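Side-chain contacts in maleylpyruvate isomerase (Ralstonia sp., PDB 2V6K), which catalyses the glutathione-dependent isomerisation of maleylpyruvate to fumarylpyruvate in naphthalene degradation, working as a homodimer of the Zeta class of glutathione transferases: residues E72-E75 and E76-T80; A126-N129 and A130-T134; D141-E144 and A145-V149. One frame throughout, in Å; residues are numbered along the deposited sequence.

Contact 1: residues E72-E75 and E76-T80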
ATOM      1  N   GLU A  72       1.176  11.403   4.026  1.00  4.91           N
ATOM      2  CA  GLU A  72       1.380  11.454   5.481  1.00  5.14           C
ATOM      3  C   GLU A  72       2.316  12.602   5.879  1.00  5.42           C
ATOM      4  O   GLU A  72       2.093  13.274   6.894  1.00  5.83           O
ATOM      5  CB  GLU A  72       1.928  10.124   5.996  1.00  5.32           C
ATOM      6  CG  GLU A  72       0.963   8.950   5.890  1.00  5.83           C
ATOM      7  CD  GLU A  72       0.157   8.690   7.153  1.00  4.26           C
ATOM      8  OE1 GLU A  72       0.253   9.465   8.133  1.00  5.71           O
ATOM      9  OE2 GLU A  72      -0.561   7.668   7.170  1.00  5.12           O
ATOM     10  N   TRP A  73       3.351  12.830   5.072  1.00  4.83           N
ATOM     11  CA  TRP A  73       4.277  13.949   5.275  1.00  5.03           C
ATOM     12  C   TRP A  73       3.562  15.299   5.146  1.00  5.35           C
ATOM     13  O   TRP A  73       3.745  16.183   5.989  1.00  5.24           O
ATOM     14  CB  TRP A  73       5.461  13.809   4.311  1.00  5.17           C
ATOM     15  CG  TRP A  73       6.479  14.913   4.317  1.00  5.57           C
ATOM     16  CD1 TRP A  73       7.572  15.022   5.127  1.00  7.03           C
ATOM     17  CD2 TRP A  73       6.513  16.046   3.441  1.00  6.82           C
ATOM     18  NE1 TRP A  73       8.279  16.163   4.818  1.00  7.04           N
ATOM     19  CE2 TRP A  73       7.649  16.807   3.785  1.00  6.26           C
ATOM     20  CE3 TRP A  73       5.688  16.491   2.397  1.00  7.96           C
ATOM     21  CZ2 TRP A  73       7.980  17.998   3.128  1.00  8.15           C
ATOM     22  CZ3 TRP A  73       6.018  17.676   1.744  1.00  9.03           C
ATOM     23  CH2 TRP A  73       7.153  18.409   2.113  1.00  9.08           C
ATOM     24  N   LEU A  74       2.731  15.450   4.114  1.00  5.04           N
ATOM     25  CA  LEU A  74       1.936  16.672   3.946  1.00  5.90           C
ATOM     26  C   LEU A  74       1.039  16.936   5.141  1.00  6.29           C
ATOM     27  O   LEU A  74       0.913  18.079   5.580  1.00  6.36           O
ATOM     28  CB  LEU A  74       1.067  16.596   2.691  1.00  6.50           C
ATOM     29  CG  LEU A  74       1.760  16.710   1.341  1.00  6.33           C
ATOM     30  CD1 LEU A  74       0.748  16.465   0.242  1.00  8.45           C
ATOM     31  CD2 LEU A  74       2.379  18.093   1.178  1.00  7.15           C
ATOM     32  N   GLU A  75       0.409  15.888   5.665  1.00  6.78           N
ATOM     33  CA  GLU A  75      -0.495  16.040   6.800  1.00  7.36           C
ATOM     34  C   GLU A  75       0.233  16.610   8.016  1.00  7.92           C
ATOM     35  O   GLU A  75      -0.306  17.465   8.724  1.00  9.29           O
ATOM     36  CB  GLU A  75      -1.161  14.697   7.133  1.00  6.72           C
ATOM     37  CG  GLU A  75      -1.938  14.679   8.443  1.00  7.19           C
ATOM     38  CD  GLU A  75      -3.148  15.601   8.467  1.00  7.90           C
ATOM     39  OE1 GLU A  75      -3.498  16.211   7.429  1.00  7.50           O
ATOM     40  OE2 GLU A  75      -3.759  15.701   9.547  1.00  7.83           O
ATOM     41  N   GLU A  76       1.460  16.152   8.241  1.00  8.91           N
ATOM     42  CA  GLU A  76       2.250  16.590   9.389  1.00 10.05           C
ATOM     43  C   GLU A  76       2.874  17.971   9.165  1.00  9.76           C
ATOM     44  O   GLU A  76       2.966  18.779  10.093  1.00 10.70           O
ATOM     45  CB  GLU A  76       3.321  15.540   9.710  1.00 11.43           C
ATOM     46  CG  GLU A  76       4.054  15.750  11.033  1.00 19.09           C
ATOM     47  CD  GLU A  76       5.499  16.167  10.841  1.00 26.25           C
ATOM     48  OE1 GLU A  76       5.758  17.098  10.048  1.00 30.54           O
ATOM     49  OE2 GLU A  76       6.380  15.559  11.487  1.00 28.34           O
ATOM     50  N   GLN A  77       3.292  18.241   7.931  1.00  7.59           N
ATOM     51  CA  GLN A  77       4.004  19.475   7.593  1.00  8.30           C
ATOM     52  C   GLN A  77       3.086  20.679   7.433  1.00  6.55           C
ATOM     53  O   GLN A  77       3.486  21.811   7.730  1.00  7.22           O
ATOM     54  CB  GLN A  77       4.818  19.284   6.308  1.00  9.09           C
ATOM     55  CG  GLN A  77       6.037  18.386   6.472  1.00 14.99           C
ATOM     56  CD  GLN A  77       7.160  19.057   7.229  1.00 20.90           C
ATOM     57  OE1 GLN A  77       7.444  18.712   8.374  1.00 24.99           O
ATOM     58  NE2 GLN A  77       7.796  20.034   6.597  1.00 21.57           N
ATOM     59  N   TYR A  78       1.871  20.428   6.950  1.00  6.71           N
ATOM     60  CA  TYR A  78       0.890  21.466   6.662  1.00  6.08           C
ATOM     61  C   TYR A  78      -0.391  21.107   7.399  1.00  7.34           C
ATOM     62  O   TYR A  78      -1.260  20.448   6.843  1.00  7.74           O
ATOM     63  CB  TYR A  78       0.637  21.547   5.153  1.00  5.71           C
ATOM     64  CG  TYR A  78       1.877  21.870   4.365  1.00  5.37           C
ATOM     65  CD1 TYR A  78       2.346  23.180   4.274  1.00  7.48           C
ATOM     66  CD2 TYR A  78       2.591  20.864   3.713  1.00  7.54           C
ATOM     67  CE1 TYR A  78       3.489  23.483   3.549  1.00  7.42           C
ATOM     68  CE2 TYR A  78       3.738  21.155   2.994  1.00  7.31           C
ATOM     69  CZ  TYR A  78       4.179  22.465   2.914  1.00  8.29           C
ATOM     70  OH  TYR A  78       5.312  22.761   2.195  1.00 11.89           O
ATOM     71  N   PRO A  79      -0.505  21.515   8.672  1.00  7.16           N
ATOM     72  CA  PRO A  79      -1.584  20.973   9.509  1.00  7.57           C
ATOM     73  C   PRO A  79      -3.024  21.237   9.054  1.00  7.96           C
ATOM     74  O   PRO A  79      -3.880  20.380   9.260  1.00  8.37           O
ATOM     75  CB  PRO A  79      -1.332  21.624  10.874  1.00  9.09           C
ATOM     76  CG  PRO A  79       0.104  22.037  10.845  1.00 10.35           C
ATOM     77  CD  PRO A  79       0.377  22.424   9.426  1.00  7.87           C
ATOM     78  N   THR A  80      -3.288  22.383   8.439  1.00  7.29           N
ATOM     79  CA  THR A  80      -4.657  22.828   8.191  1.00  7.63           C
ATOM     80  C   THR A  80      -4.985  22.834   6.700  1.00  8.15           C
ATOM     81  O   THR A  80      -4.203  23.352   5.908  1.00  8.25           O
ATOM     82  CB  THR A  80      -4.879  24.239   8.778  1.00  8.08           C
ATOM     83  OG1 THR A  80      -4.536  24.221  10.169  1.00 10.60           O
ATOM     84  CG2 THR A  80      -6.327  24.683   8.625  1.00  9.32           C
TER
HETATM   85  O   HOH W   1      -3.433  18.245  10.803  1.00 16.39           O

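Contact 2: residues A126-N129 and A130-T134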
ATOM      1  N   ALA A 126     -10.708  -6.984 -23.466  1.00  5.72           N
ATOM      2  CA  ALA A 126     -11.795  -7.537 -22.665  1.00  5.01           C
ATOM      3  C   ALA A 126     -11.221  -8.228 -21.427  1.00  4.88           C
ATOM      4  O   ALA A 126     -11.738  -8.063 -20.319  1.00  4.87           O
ATOM      5  CB  ALA A 126     -12.640  -8.503 -23.490  1.00  5.87           C
ATOM      6  N   ALA A 127     -10.138  -8.983 -21.612  1.00  4.33           N
ATOM      7  CA  ALA A 127      -9.485  -9.663 -20.493  1.00  4.06           C
ATOM      8  C   ALA A 127      -8.879  -8.667 -19.507  1.00  4.06           C
ATOM      9  O   ALA A 127      -8.941  -8.878 -18.293  1.00  4.31           O
ATOM     10  CB  ALA A 127      -8.424 -10.626 -20.995  1.00  4.73           C
ATOM     11  N   ILE A 128      -8.305  -7.582 -20.027  1.00  4.05           N
ATOM     12  CA  ILE A 128      -7.777  -6.505 -19.183  1.00  4.33           C
ATOM     13  C   ILE A 128      -8.898  -5.891 -18.352  1.00  4.83           C
ATOM     14  O   ILE A 128      -8.752  -5.734 -17.140  1.00  4.88           O
ATOM     15  CB  ILE A 128      -7.041  -5.426 -20.022  1.00  4.60           C
ATOM     16  CG1 ILE A 128      -5.763  -5.995 -20.667  1.00  5.45           C
ATOM     17  CG2 ILE A 128      -6.745  -4.173 -19.186  1.00  5.32           C
ATOM     18  CD1 ILE A 128      -4.715  -6.516 -19.683  1.00  7.25           C
ATOM     19  N   ASN A 129     -10.026  -5.579 -18.983  1.00  5.07           N
ATOM     20  CA  ASN A 129     -11.143  -5.010 -18.240  1.00  6.03           C
ATOM     21  C   ASN A 129     -11.678  -5.956 -17.170  1.00  4.98           C
ATOM     22  O   ASN A 129     -12.027  -5.513 -16.076  1.00  5.53           O
ATOM     23  CB  ASN A 129     -12.262  -4.553 -19.183  1.00  6.83           C
ATOM     24  CG  ASN A 129     -11.940  -3.243 -19.886  1.00  9.64           C
ATOM     25  OD1 ASN A 129     -10.833  -2.716 -19.781  1.00 10.52           O
ATOM     26  ND2 ASN A 129     -12.916  -2.716 -20.614  1.00 15.21           N
ATOM     27  N   ALA A 130     -11.726  -7.255 -17.475  1.00  4.31           N
ATOM     28  CA  ALA A 130     -12.222  -8.241 -16.512  1.00  4.89           C
ATOM     29  C   ALA A 130     -11.289  -8.354 -15.307  1.00  4.74           C
ATOM     30  O   ALA A 130     -11.745  -8.471 -14.170  1.00  5.09           O
ATOM     31  CB  ALA A 130     -12.414  -9.598 -17.181  1.00  5.83           C
ATOM     32  N   TRP A 131      -9.984  -8.308 -15.563  1.00  4.26           N
ATOM     33  CA  TRP A 131      -8.978  -8.285 -14.504  1.00  4.15           C
ATOM     34  C   TRP A 131      -9.192  -7.072 -13.610  1.00  4.26           C
ATOM     35  O   TRP A 131      -9.352  -7.206 -12.394  1.00  4.54           O
ATOM     36  CB  TRP A 131      -7.591  -8.248 -15.142  1.00  3.93           C
ATOM     37  CG  TRP A 131      -6.410  -7.917 -14.248  1.00  2.94           C
ATOM     38  CD1 TRP A 131      -5.948  -6.672 -13.921  1.00  4.01           C
ATOM     39  CD2 TRP A 131      -5.507  -8.850 -13.641  1.00  3.20           C
ATOM     40  NE1 TRP A 131      -4.828  -6.776 -13.123  1.00  3.93           N
ATOM     41  CE2 TRP A 131      -4.524  -8.101 -12.954  1.00  3.92           C
ATOM     42  CE3 TRP A 131      -5.427 -10.250 -13.618  1.00  4.35           C
ATOM     43  CZ2 TRP A 131      -3.484  -8.705 -12.245  1.00  3.88           C
ATOM     44  CZ3 TRP A 131      -4.394 -10.847 -12.922  1.00  4.86           C
ATOM     45  CH2 TRP A 131      -3.437 -10.078 -12.245  1.00  4.67           C
ATOM     46  N   CYS A 132      -9.222  -5.892 -14.216  1.00  4.58           N
ATOM     47  CA  CYS A 132      -9.326  -4.668 -13.433  1.00  4.60           C
ATOM     48  C   CYS A 132     -10.592  -4.633 -12.596  1.00  5.02           C
ATOM     49  O   CYS A 132     -10.553  -4.250 -11.424  1.00  4.69           O
ATOM     50  CB  CYS A 132      -9.245  -3.436 -14.328  1.00  4.63           C
ATOM     51  SG  CYS A 132      -7.610  -3.221 -15.072  1.00  6.02           S
ATOM     52  N   GLY A 133     -11.705  -5.052 -13.192  1.00  4.58           N
ATOM     53  CA  GLY A 133     -12.982  -5.102 -12.490  1.00  5.08           C
ATOM     54  C   GLY A 133     -12.983  -6.085 -11.335  1.00  4.78           C
ATOM     55  O   GLY A 133     -13.640  -5.855 -10.328  1.00  5.11           O
ATOM     56  N   THR A 134     -12.248  -7.183 -11.469  1.00  4.73           N
ATOM     57  CA  THR A 134     -12.150  -8.157 -10.384  1.00  4.80           C
ATOM     58  C   THR A 134     -11.604  -7.498  -9.115  1.00  4.29           C
ATOM     59  O   THR A 134     -12.201  -7.606  -8.035  1.00  4.81           O
ATOM     60  CB  THR A 134     -11.286  -9.368 -10.792  1.00  5.02           C
ATOM     61  OG1 THR A 134     -11.902 -10.015 -11.913  1.00  5.57           O
ATOM     62  CG2 THR A 134     -11.155 -10.370  -9.652  1.00  6.04           C
TER

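Contact 3: residues D141-E144 and A145-V149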
ATOM      1  N   ASP A 141     -16.246  -3.721  -2.610  1.00  3.67           N
ATOM      2  CA  ASP A 141     -17.134  -4.483  -1.718  1.00  4.44           C
ATOM      3  C   ASP A 141     -16.775  -4.193  -0.259  1.00  4.61           C
ATOM      4  O   ASP A 141     -17.654  -3.913   0.561  1.00  5.56           O
ATOM      5  CB  ASP A 141     -17.043  -5.995  -1.961  1.00  5.58           C
ATOM      6  CG  ASP A 141     -17.736  -6.449  -3.232  1.00  8.00           C
ATOM      7  OD1 ASP A 141     -18.539  -5.696  -3.816  1.00  9.19           O
ATOM      8  OD2 ASP A 141     -17.462  -7.598  -3.651  1.00 11.33           O
ATOM      9  N   ALA A 142     -15.483  -4.261   0.054  1.00  5.05           N
ATOM     10  CA  ALA A 142     -15.015  -4.059   1.422  1.00  5.22           C
ATOM     11  C   ALA A 142     -15.150  -2.607   1.862  1.00  5.11           C
ATOM     12  O   ALA A 142     -15.619  -2.338   2.966  1.00  5.37           O
ATOM     13  CB  ALA A 142     -13.578  -4.531   1.569  1.00  6.31           C
ATOM     14  N   TYR A 143     -14.729  -1.678   1.001  1.00  4.13           N
ATOM     15  CA  TYR A 143     -14.780  -0.251   1.308  1.00  3.80           C
ATOM     16  C   TYR A 143     -16.228   0.171   1.569  1.00  4.15           C
ATOM     17  O   TYR A 143     -16.522   0.838   2.574  1.00  4.50           O
ATOM     18  CB  TYR A 143     -14.174   0.535   0.140  1.00  3.69           C
ATOM     19  CG  TYR A 143     -13.710   1.938   0.444  1.00  3.23           C
ATOM     20  CD1 TYR A 143     -12.360   2.250   0.456  1.00  3.91           C
ATOM     21  CD2 TYR A 143     -14.625   2.964   0.684  1.00  3.82           C
ATOM     22  CE1 TYR A 143     -11.923   3.539   0.705  1.00  3.68           C
ATOM     23  CE2 TYR A 143     -14.194   4.262   0.948  1.00  3.91           C
ATOM     24  CZ  TYR A 143     -12.837   4.536   0.958  1.00  3.78           C
ATOM     25  OH  TYR A 143     -12.384   5.809   1.211  1.00  4.77           O
ATOM     26  N   GLU A 144     -17.129  -0.230   0.673  1.00  4.54           N
ATOM     27  CA  GLU A 144     -18.560   0.050   0.808  1.00  4.12           C
ATOM     28  C   GLU A 144     -19.128  -0.496   2.115  1.00  4.85           C
ATOM     29  O   GLU A 144     -19.900   0.189   2.799  1.00  5.10           O
ATOM     30  CB  GLU A 144     -19.313  -0.548  -0.383  1.00  4.47           C
ATOM     31  CG  GLU A 144     -20.812  -0.287  -0.395  1.00  3.67           C
ATOM     32  CD  GLU A 144     -21.193   1.089  -0.917  1.00  5.16           C
ATOM     33  OE1 GLU A 144     -20.313   1.853  -1.377  1.00  5.00           O
ATOM     34  OE2 GLU A 144     -22.401   1.395  -0.874  1.00  4.77           O
ATOM     35  N   ALA A 145     -18.756  -1.729   2.461  1.00  5.17           N
ATOM     36  CA  ALA A 145     -19.223  -2.342   3.705  1.00  6.00           C
ATOM     37  C   ALA A 145     -18.753  -1.539   4.916  1.00  6.20           C
ATOM     38  O   ALA A 145     -19.512  -1.353   5.876  1.00  7.77           O
ATOM     39  CB  ALA A 145     -18.749  -3.780   3.800  1.00  7.32           C
ATOM     40  N   LEU A 146     -17.513  -1.058   4.873  1.00  5.91           N
ATOM     41  CA  LEU A 146     -16.982  -0.245   5.971  1.00  6.78           C
ATOM     42  C   LEU A 146     -17.668   1.107   6.091  1.00  7.79           C
ATOM     43  O   LEU A 146     -17.911   1.579   7.207  1.00  8.50           O
ATOM     44  CB  LEU A 146     -15.464  -0.090   5.855  1.00  7.11           C
ATOM     45  CG  LEU A 146     -14.689  -1.388   6.100  1.00  8.64           C
ATOM     46  CD1 LEU A 146     -13.239  -1.231   5.671  1.00 12.98           C
ATOM     47  CD2 LEU A 146     -14.770  -1.822   7.558  1.00 10.70           C
ATOM     48  N   LEU A 147     -18.010   1.716   4.958  1.00  6.40           N
ATOM     49  CA  LEU A 147     -18.767   2.977   4.964  1.00  7.07           C
ATOM     50  C   LEU A 147     -20.127   2.805   5.622  1.00  8.22           C
ATOM     51  O   LEU A 147     -20.631   3.728   6.267  1.00 10.05           O
ATOM     52  CB  LEU A 147     -18.950   3.521   3.543  1.00  6.29           C
ATOM     53  CG  LEU A 147     -17.705   3.995   2.789  1.00  6.82           C
ATOM     54  CD1 LEU A 147     -18.084   4.563   1.432  1.00  8.15           C
ATOM     55  CD2 LEU A 147     -16.938   5.029   3.592  1.00  9.67           C
ATOM     56  N   ALA A 148     -20.711   1.619   5.458  1.00  8.38           N
ATOM     57  CA  ALA A 148     -22.063   1.327   5.935  1.00 10.75           C
ATOM     58  C   ALA A 148     -22.160   1.165   7.442  1.00 11.86           C
ATOM     59  O   ALA A 148     -23.192   1.487   8.034  1.00 11.56           O
ATOM     60  CB  ALA A 148     -22.598   0.082   5.250  1.00 11.18           C
ATOM     61  N   VAL A 149     -21.105   0.645   8.065  1.00 13.00           N
ATOM     62  CA  VAL A 149     -21.174   0.320   9.495  1.00 14.92           C
ATOM     63  C   VAL A 149     -20.765   1.482  10.403  1.00 15.70           C
ATOM     64  O   VAL A 149     -20.916   1.410  11.625  1.00 16.83           O
ATOM     65  CB  VAL A 149     -20.394  -0.981   9.861  1.00 15.48           C
ATOM     66  CG1 VAL A 149     -21.101  -2.207   9.299  1.00 17.00           C
ATOM     67  CG2 VAL A 149     -18.947  -0.921   9.395  1.00 13.50           C
TER

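Contact 1: residues E72-E75 and E76-T80
One face of the Trp73 indole carries Gln77 CG, a CH-pi contact in which that carbon stands 3.6 Å from the centroid of the five-membered ring and only 16° off its normal. Trp73 CG lies anti to the backbone N (chi1 176°), which swings the indole along the helix toward the residue one turn on. The Tyr78 ring is met differently: Leu74 O and Trp73 CZ3 lie at its edge, while Leu74 CD2 packs 3.8 Å from Tyr78 CD2. The i to i+4 pairs, Trp73-Gln77 and Leu74-Tyr78, fall on the last turn of helix 67-77, in the thioredoxin-like N-terminal domain of the glutathione transferase. Gln77 N donates to Trp73 O at 2.9 Å, and Tyr78 N to Leu74 O at 2.9 Å, although Tyr78 is already the first residue to leave helical backbone angles. Beyond it, a water links helix to loop, donating to Glu75 OE2 (2.9 Å) and to Pro79 O (2.7 Å). The carboxylate of Glu75 also forms a salt bridge through OE1 with Lys24, whose NZ bonds Tyr78 O as well. On the dimer side, Glu76 OE2 pairs with Arg91 and Trp73 packs on Gln92, both of the second subunit.

Contact 2: residues A126-N129 and A130-T134
Cys132 and Ile128 meet one helical turn apart, with Cys132 SG 4.3 Å from Ile128 CG2, a loose apolar contact. Cys132 SG lies anti to its own carbonyl carbon (chi1 -68°), which directs it back along the helix, 3.4 Å from Ile128 O. That carbonyl already accepts the amide of its partner: Cys132 N to Ile128 O measures 3.0 Å, with an N-H...O angle of 170°. Backbone atoms, and CB atoms near carbonyl oxygens, make the rest of the contact. Ala130 CB touches Ala126 O at 3.6 Å, and Trp131 CB rests 3.4 Å from Ile128 O while the indole extends clear of the preceding turn. Gly133 N donates to Asn129 O at 2.9 Å. One residue on, Ala130 O is gripped twice, by Thr134 N and by Thr134 OG1 (2.7 Å), the two donors arriving from opposite faces of the carbonyl plane.

In the next shell, Trp131 NE1 donates to Ile108 O, and its ring makes edge-to-face contacts with Trp135 and with Tyr116 of the second subunit. Ala127 N bonds Asp124 OD1 near the start of the helix. Helix 125-149 of the all-helical C-terminal domain thus lays Ile128, Trp131 and Cys132 against Leu114 and Leu117 of helix 111-121, with Asn129 turned to Phe179 just after helix 164-178 and Ala130 packed on Tyr116 of the second subunit.

Contact 3: residues D141-E144 and A145-V149
Asp141 O opens the run by accepting Ala145 N at 3.1 Å, and Ala145 CB sits 3.4 Å from the same oxygen. The Asp141 carboxylate is engaged away from this turn, its OD1 bonded to the hydroxyl of Tyr186. Next comes Ala142, whose carbonyl O takes Leu146 N at 3.0 Å and has Leu146 CG 3.4 Å away, so that this leucine's branch point rides beside the previous turn.

Tyr143 makes the main side-chain contact. With CG anti to the backbone N (chi1 -160°), its ring reaches forward to Leu147, which crosses it at a slant: Leu147 CG is 3.9 Å from Tyr143 CD2, and Leu147 CD1 lies in the ring plane at the edge. Leu147 N also donates to Tyr143 O at 2.9 Å. The far end of the ring is fixed by a hydrogen bond between Tyr143 OH and Ser157 OG.

Glu144 O receives Ala148 N at 3.1 Å, more bent than its predecessors (137°). Bent at chi2 (81°), the Glu144 chain takes its carboxylate to the first turn of helix 187-196, where OE2 accepts Leu188 N and OE1 accepts Ile189 N. Through these two bonds a side chain of helix 125-149 holds backbone amides of another helix, a tie between two helices of the helical C-terminal domain of the glutathione transferase fold.

From the N terminus, contact 1 comes first, finishing helix 67-77 of the thioredoxin-like domain; contacts 2 and 3 follow on one helix, 125-149, near its start and toward its end. Each joins adjoining turns and closes no long loop, and the three run in series, neither nesting nor crossing. Contacts 1 and 2 lie on opposite sides of the chain's centre, their centres 36 Å apart, whereas contacts 2 and 3 are 22 Å apart between centres. Together they join helix 67-77 to helix 12-24, and helix 125-149 to helices 111-121, 88-104, 164-178 and 187-196. All three also reach the second subunit.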